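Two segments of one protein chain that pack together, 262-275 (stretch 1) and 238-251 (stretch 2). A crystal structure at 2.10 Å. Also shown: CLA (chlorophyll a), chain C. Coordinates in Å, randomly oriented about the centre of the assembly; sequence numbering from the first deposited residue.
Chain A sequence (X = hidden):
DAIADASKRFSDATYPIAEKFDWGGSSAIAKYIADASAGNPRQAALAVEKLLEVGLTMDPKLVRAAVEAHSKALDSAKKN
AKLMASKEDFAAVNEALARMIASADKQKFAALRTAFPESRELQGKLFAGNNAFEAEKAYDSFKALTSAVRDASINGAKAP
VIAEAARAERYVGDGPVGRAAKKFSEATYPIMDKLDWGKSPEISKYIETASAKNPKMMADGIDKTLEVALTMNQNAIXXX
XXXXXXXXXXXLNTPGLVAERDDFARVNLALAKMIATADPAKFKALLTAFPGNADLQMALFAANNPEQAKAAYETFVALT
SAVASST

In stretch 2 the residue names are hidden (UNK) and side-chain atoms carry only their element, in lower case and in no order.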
# COMPACT_ATOMS: atom_id res chain seq x y z
N ASP A 262 -1.45 -20.30 12.36
CA ASP A 262 -2.80 -20.24 11.79
C ASP A 262 -3.08 -18.95 11.00
O ASP A 262 -3.70 -18.96 9.93
CB ASP A 262 -3.87 -20.38 12.90
CG ASP A 262 -4.19 -21.82 13.24
OD1 ASP A 262 -3.95 -22.70 12.35
OD2 ASP A 262 -4.69 -22.09 14.37
N ASP A 263 -2.66 -17.84 11.58
CA ASP A 263 -2.82 -16.52 10.93
C ASP A 263 -2.11 -16.49 9.57
O ASP A 263 -2.68 -16.07 8.56
CB ASP A 263 -2.26 -15.45 11.86
CG ASP A 263 -3.08 -15.33 13.13
OD1 ASP A 263 -4.26 -15.77 13.13
OD2 ASP A 263 -2.56 -14.78 14.13
N PHE A 264 -0.86 -16.98 9.57
CA PHE A 264 -0.02 -17.06 8.37
C PHE A 264 -0.73 -17.88 7.25
O PHE A 264 -0.77 -17.48 6.09
CB PHE A 264 1.33 -17.70 8.76
CG PHE A 264 2.34 -17.71 7.66
CD1 PHE A 264 2.95 -16.52 7.23
CD2 PHE A 264 2.72 -18.90 7.04
CE1 PHE A 264 3.90 -16.53 6.20
CE2 PHE A 264 3.68 -18.94 6.01
CZ PHE A 264 4.27 -17.76 5.58
N ALA A 265 -1.29 -19.02 7.62
CA ALA A 265 -2.01 -19.87 6.65
C ALA A 265 -3.21 -19.14 6.09
O ALA A 265 -3.47 -19.16 4.86
CB ALA A 265 -2.49 -21.20 7.34
N ARG A 266 -3.96 -18.51 6.99
CA ARG A 266 -5.15 -17.76 6.57
C ARG A 266 -4.76 -16.65 5.58
O ARG A 266 -5.45 -16.43 4.60
CB ARG A 266 -5.91 -17.22 7.79
CG ARG A 266 -7.26 -17.93 8.03
CD ARG A 266 -7.91 -17.55 9.37
NE ARG A 266 -6.91 -17.61 10.44
CZ ARG A 266 -7.12 -17.34 11.72
NH1 ARG A 266 -8.32 -16.96 12.15
NH2 ARG A 266 -6.11 -17.45 12.59
N VAL A 267 -3.64 -15.96 5.84
CA VAL A 267 -3.18 -14.92 4.91
C VAL A 267 -2.86 -15.51 3.55
O VAL A 267 -3.29 -14.97 2.52
CB VAL A 267 -1.88 -14.18 5.41
CG1 VAL A 267 -1.23 -13.37 4.24
CG2 VAL A 267 -2.23 -13.25 6.53
N ASN A 268 -2.13 -16.62 3.50
CA ASN A 268 -1.79 -17.17 2.19
C ASN A 268 -3.02 -17.68 1.43
O ASN A 268 -3.09 -17.59 0.20
CB ASN A 268 -0.78 -18.33 2.31
CG ASN A 268 0.59 -17.86 2.75
OD1 ASN A 268 1.23 -18.51 3.59
ND2 ASN A 268 1.05 -16.76 2.20
N LEU A 269 -3.99 -18.23 2.15
CA LEU A 269 -5.17 -18.74 1.46
C LEU A 269 -5.98 -17.57 0.89
O LEU A 269 -6.45 -17.61 -0.25
CB LEU A 269 -6.06 -19.54 2.42
CG LEU A 269 -7.37 -20.10 1.84
CD1 LEU A 269 -7.10 -20.93 0.57
CD2 LEU A 269 -8.05 -20.97 2.91
N ALA A 270 -6.12 -16.53 1.70
CA ALA A 270 -6.86 -15.34 1.32
C ALA A 270 -6.19 -14.69 0.12
O ALA A 270 -6.88 -14.24 -0.79
CB ALA A 270 -6.96 -14.40 2.50
N LEU A 271 -4.86 -14.65 0.08
CA LEU A 271 -4.18 -14.07 -1.08
C LEU A 271 -4.38 -14.94 -2.32
O LEU A 271 -4.63 -14.45 -3.41
CB LEU A 271 -2.67 -13.90 -0.81
CG LEU A 271 -2.31 -12.75 0.13
CD1 LEU A 271 -0.86 -12.77 0.46
CD2 LEU A 271 -2.67 -11.42 -0.54
N ALA A 272 -4.20 -16.25 -2.16
CA ALA A 272 -4.38 -17.19 -3.25
C ALA A 272 -5.75 -16.91 -3.93
O ALA A 272 -5.84 -16.72 -5.16
CB ALA A 272 -4.31 -18.65 -2.68
N LYS A 273 -6.80 -16.86 -3.13
CA LYS A 273 -8.14 -16.56 -3.63
C LYS A 273 -8.20 -15.17 -4.30
O LYS A 273 -8.79 -15.02 -5.39
CB LYS A 273 -9.13 -16.61 -2.48
CG LYS A 273 -9.95 -17.83 -2.49
CD LYS A 273 -9.40 -18.85 -1.55
CE LYS A 273 -9.78 -18.49 -0.13
NZ LYS A 273 -11.10 -19.05 0.31
N MET A 274 -7.58 -14.17 -3.68
CA MET A 274 -7.62 -12.86 -4.29
C MET A 274 -6.86 -12.87 -5.61
O MET A 274 -7.29 -12.27 -6.60
CB MET A 274 -7.03 -11.81 -3.36
CG MET A 274 -7.08 -10.37 -3.89
SD MET A 274 -6.19 -9.27 -2.70
CE MET A 274 -4.49 -9.33 -3.34
N ILE A 275 -5.73 -13.56 -5.68
CA ILE A 275 -5.00 -13.57 -6.94
C ILE A 275 -5.77 -14.38 -8.00
O ILE A 275 -5.68 -14.11 -9.19
CB ILE A 275 -3.57 -14.14 -6.73
CG1 ILE A 275 -2.79 -13.18 -5.79
CG2 ILE A 275 -2.88 -14.39 -8.09
CD1 ILE A 275 -1.62 -13.83 -5.15
N UNK A 238 -11.07 -7.52 0.33
CA UNK A 238 -11.43 -7.28 1.71
C UNK A 238 -11.06 -8.43 2.57
O UNK A 238 -10.59 -8.22 3.68
c UNK A 238 -13.35 -5.83 1.08
c UNK A 238 -12.92 -7.01 1.86
o UNK A 238 -12.57 -4.89 0.90
n UNK A 238 -14.58 -5.84 0.59
N UNK A 239 -11.28 -9.65 2.11
CA UNK A 239 -10.90 -10.79 2.95
C UNK A 239 -9.40 -10.86 3.22
O UNK A 239 -9.00 -11.05 4.37
c UNK A 239 -11.31 -12.11 2.32
c UNK A 239 -12.79 -12.25 2.23
o UNK A 239 -13.27 -12.52 1.10
o UNK A 239 -13.46 -12.10 3.28
N UNK A 240 -8.59 -10.72 2.18
CA UNK A 240 -7.12 -10.77 2.32
C UNK A 240 -6.61 -9.65 3.25
O UNK A 240 -5.82 -9.88 4.17
c UNK A 240 -6.49 -10.68 0.97
N UNK A 241 -7.08 -8.43 3.03
CA UNK A 241 -6.71 -7.30 3.86
C UNK A 241 -7.04 -7.66 5.35
O UNK A 241 -6.22 -7.48 6.26
c UNK A 241 -6.95 -5.52 2.05
c UNK A 241 -7.31 -4.87 4.44
c UNK A 241 -7.47 -6.02 3.41
N UNK A 242 -8.25 -8.14 5.62
CA UNK A 242 -8.56 -8.45 6.98
C UNK A 242 -7.65 -9.61 7.50
O UNK A 242 -7.21 -9.60 8.67
c UNK A 242 -10.86 -10.41 8.86
c UNK A 242 -10.56 -8.48 10.86
c UNK A 242 -10.45 -9.12 8.52
c UNK A 242 -10.05 -8.80 7.11
c UNK A 242 -10.31 -8.16 9.52
c UNK A 242 -10.96 -9.79 11.21
c UNK A 242 -11.11 -10.76 10.20
N UNK A 243 -7.37 -10.61 6.65
CA UNK A 243 -6.49 -11.71 7.08
C UNK A 243 -5.16 -11.11 7.63
O UNK A 243 -4.64 -11.55 8.65
c UNK A 243 -6.20 -12.66 5.90
N UNK A 244 -4.62 -10.08 6.96
CA UNK A 244 -3.36 -9.46 7.44
C UNK A 244 -3.60 -8.70 8.75
O UNK A 244 -2.75 -8.71 9.61
c UNK A 244 -0.91 -9.33 4.81
n UNK A 244 -0.92 -9.94 3.57
c UNK A 244 -2.19 -10.10 3.18
c UNK A 244 -2.21 -9.14 5.17
c UNK A 244 -2.80 -8.48 6.40
n UNK A 244 -2.98 -9.63 4.13
N UNK A 245 -4.74 -8.00 8.88
CA UNK A 245 -5.08 -7.26 10.13
C UNK A 245 -5.04 -8.31 11.24
O UNK A 245 -4.48 -8.10 12.30
c UNK A 245 -6.55 -6.62 10.12
c UNK A 245 -6.63 -5.38 9.19
c UNK A 245 -6.92 -6.19 11.55
N UNK A 246 -5.63 -9.47 11.01
CA UNK A 246 -5.57 -10.47 12.08
C UNK A 246 -4.13 -10.95 12.37
O UNK A 246 -3.73 -11.06 13.53
n UNK A 246 -8.18 -14.16 11.91
n UNK A 246 -10.14 -14.50 10.74
c UNK A 246 -6.23 -12.84 12.66
c UNK A 246 -6.46 -11.67 11.73
c UNK A 246 -6.73 -14.14 12.04
c UNK A 246 -8.81 -14.49 10.78
n UNK A 246 -8.08 -14.80 9.69
N UNK A 247 -3.36 -11.22 11.32
CA UNK A 247 -1.98 -11.70 11.48
C UNK A 247 -1.10 -10.76 12.31
O UNK A 247 -0.36 -11.17 13.22
c UNK A 247 -1.37 -11.91 10.12
N UNK A 248 -1.19 -9.48 12.00
CA UNK A 248 -0.40 -8.49 12.70
C UNK A 248 -0.71 -8.50 14.19
O UNK A 248 0.18 -8.46 15.01
c UNK A 248 -0.63 -5.71 9.98
c UNK A 248 -0.25 -7.04 10.66
c UNK A 248 -0.68 -7.09 12.13
c UNK A 248 -0.02 -6.02 13.01
N UNK A 249 -1.99 -8.56 14.55
CA UNK A 249 -2.35 -8.58 15.96
C UNK A 249 -1.68 -9.79 16.59
O UNK A 249 -1.06 -9.67 17.65
c UNK A 249 -6.04 -7.46 15.24
c UNK A 249 -3.89 -8.63 16.12
c UNK A 249 -6.93 -6.69 16.19
n UNK A 249 -8.33 -6.64 15.69
c UNK A 249 -4.55 -7.32 15.61
N UNK A 250 -1.75 -10.94 15.92
CA UNK A 250 -1.08 -12.11 16.49
C UNK A 250 0.44 -12.01 16.47
O UNK A 250 1.14 -12.83 17.15
N UNK A 251 0.99 -11.01 15.76
CA UNK A 251 2.45 -10.91 15.64
C UNK A 251 3.15 -9.85 16.45
O UNK A 251 4.36 -9.96 16.69
c UNK A 251 2.83 -10.74 14.12
MG CLA C . 2.05 -8.84 1.18
CHA CLA C . 3.62 -10.20 -1.66
CHB CLA C . 5.14 -8.59 2.72
CHC CLA C . 0.72 -6.68 3.56
CHD CLA C . -0.78 -8.36 -0.81
NA CLA C . 4.08 -9.48 0.67
C1A CLA C . 4.49 -10.01 -0.56
C2A CLA C . 5.99 -10.21 -0.57
C3A CLA C . 6.40 -9.93 0.87
C4A CLA C . 5.17 -9.27 1.49
CMA CLA C . 6.68 -11.25 1.60
CAA CLA C . 6.67 -9.24 -1.53
CBA CLA C . 8.15 -9.56 -1.75
CGA CLA C . 8.88 -8.47 -2.53
O1A CLA C . 10.09 -8.59 -2.71
O2A CLA C . 8.18 -7.28 -3.05
NB CLA C . 2.77 -7.92 2.90
C1B CLA C . 4.07 -8.00 3.36
C2B CLA C . 4.14 -7.43 4.67
C3B CLA C . 2.91 -6.89 4.96
C4B CLA C . 2.05 -7.15 3.78
CMB CLA C . 5.37 -7.47 5.65
CAB CLA C . 2.82 -6.27 6.28
CBB CLA C . 1.68 -5.72 6.70
NC CLA C . 0.28 -7.72 1.34
C1C CLA C . -0.09 -6.95 2.42
C2C CLA C . -1.48 -6.53 2.24
C3C CLA C . -1.89 -7.00 1.04
C4C CLA C . -0.78 -7.73 0.45
CMC CLA C . -2.35 -5.71 3.20
CAC CLA C . -3.25 -6.82 0.39
CBC CLA C . -4.24 -7.98 0.80
ND CLA C . 1.52 -9.17 -0.75
C1D CLA C . 0.30 -9.06 -1.37
C2D CLA C . 0.27 -9.87 -2.56
C3D CLA C . 1.52 -10.32 -2.72
C4D CLA C . 2.28 -9.87 -1.61
CMD CLA C . -0.98 -10.08 -3.50
CAD CLA C . 2.43 -11.00 -3.60
OBD CLA C . 2.23 -11.78 -4.56
CBD CLA C . 3.84 -10.76 -3.09
CGD CLA C . 4.53 -12.11 -3.04
O1D CLA C . 4.51 -12.77 -2.01
O2D CLA C . 5.11 -12.60 -4.17
CED CLA C . 5.56 -13.84 -4.18
C1 CLA C . 8.99 -6.32 -3.78
C2 CLA C . 8.14 -5.29 -4.17
C3 CLA C . 8.07 -4.57 -5.35
C4 CLA C . 9.05 -4.78 -6.57
C5 CLA C . 6.97 -3.44 -5.59
C6 CLA C . 6.05 -3.15 -4.37
C7 CLA C . 4.87 -2.20 -4.72
C8 CLA C . 3.87 -1.91 -3.57
C9 CLA C . 2.57 -1.29 -4.14
C10 CLA C . 4.53 -0.93 -2.58
C11 CLA C . 3.58 -0.26 -1.56
C12 CLA C . 4.36 0.47 -0.46
C13 CLA C . 5.40 1.50 -0.92
C14 CLA C . 6.46 1.82 0.11
C15 CLA C . 4.67 2.78 -1.36
C16 CLA C . 3.95 3.57 -0.28
C17 CLA C . 3.02 4.55 -0.94
C18 CLA C . 2.33 5.54 -0.01
C19 CLA C . 1.44 6.45 -0.81
C20 CLA C . 3.36 6.37 0.73
O HOH W 1 -4.65 -14.16 9.44
O HOH W 2 1.32 -10.51 2.28
O HOH W 3 0.03 -13.81 13.88

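Position 238 carries two side-chain carbons, the second bearing one oxygen and one nitrogen, and its CA-to-CB bond points away from stretch 1; it is Asn238. At 239 the second of two carbons holds two oxygens, a carboxylate, so this is Asp239; its backbone O lies 4.3 Å from Ala270 CB. Position 240 has a single carbon directed toward stretch 1, with CB 4.0 Å from Ala270 CB and 3.9 Å from Met274 SD: Ala240.

At 241 one carbon carries two more and the CA-to-CB bond points away: Val241. At 242 a carbon leads to a six-carbon ring, out of reach of stretch 1: Phe242. Position 243 again has one carbon, its CB 3.9 Å from Ala270 CB and 4.1 Å from Val267 CG2, and is Ala243.

At 244 one carbon leads to a five-membered ring of three carbons and two nitrogens, which is His244. Its ND1 donates to Ala240 O at 2.9 Å, and Val267 CG1 covers one face of the ring, 3.8 Å from the centroid of the His244 ring, while the chlorophyll lies over the opposite face. His244 NE2 is 2.6 Å from a water that binds the magnesium, CLA MG, at 2.1 Å.

Position 245, a carbon carrying two others and out of reach, is Val245. At 246 three carbons lead to a nitrogen and a carbon with two further nitrogens, a guanidinium at the end of the chain, next to Arg266: Arg246. Arg246 NE and Arg266 NH1 are 2.8 Å apart, but both are donors and no hydrogen bond forms. Arg266 NH2 is instead salt-bridged within its own helix to Asp263 OD1 at 2.6 Å.

The single carbon of 247, CB, sits 3.9 Å from Val267 CG2; this is Ala247. Position 248 has four carbons, forked at the first, with one arm two carbons long; its CA-to-CB bond points away from stretch 1, and it is Ile248. Position 249 has four carbons in a row ending in a nitrogen and makes no contact with stretch 1; it is Lys249. Position 250 has no side-chain atoms and is Gly250; an ideal CB would lie 2.4 Å from Asp263 OD2, a clash. The single carbon of 251, without contact, marks Ala251.

The helices run nearly antiparallel, at 163°, and approach to 8.4 Å. Small alanines at 240, 243 and 247 permit this spacing, with Ala270 and Val267 packed against them. No direct hydrogen bond crosses the contact; waters bridge it instead, one donating to Ala243 O (2.7 Å) and Asp263 O (2.9 Å), another to Ala247 O (2.7 Å) and Asp263 OD2 (2.8 Å).

Stretch 2 238-251: NDAVFAHVRAIKGA
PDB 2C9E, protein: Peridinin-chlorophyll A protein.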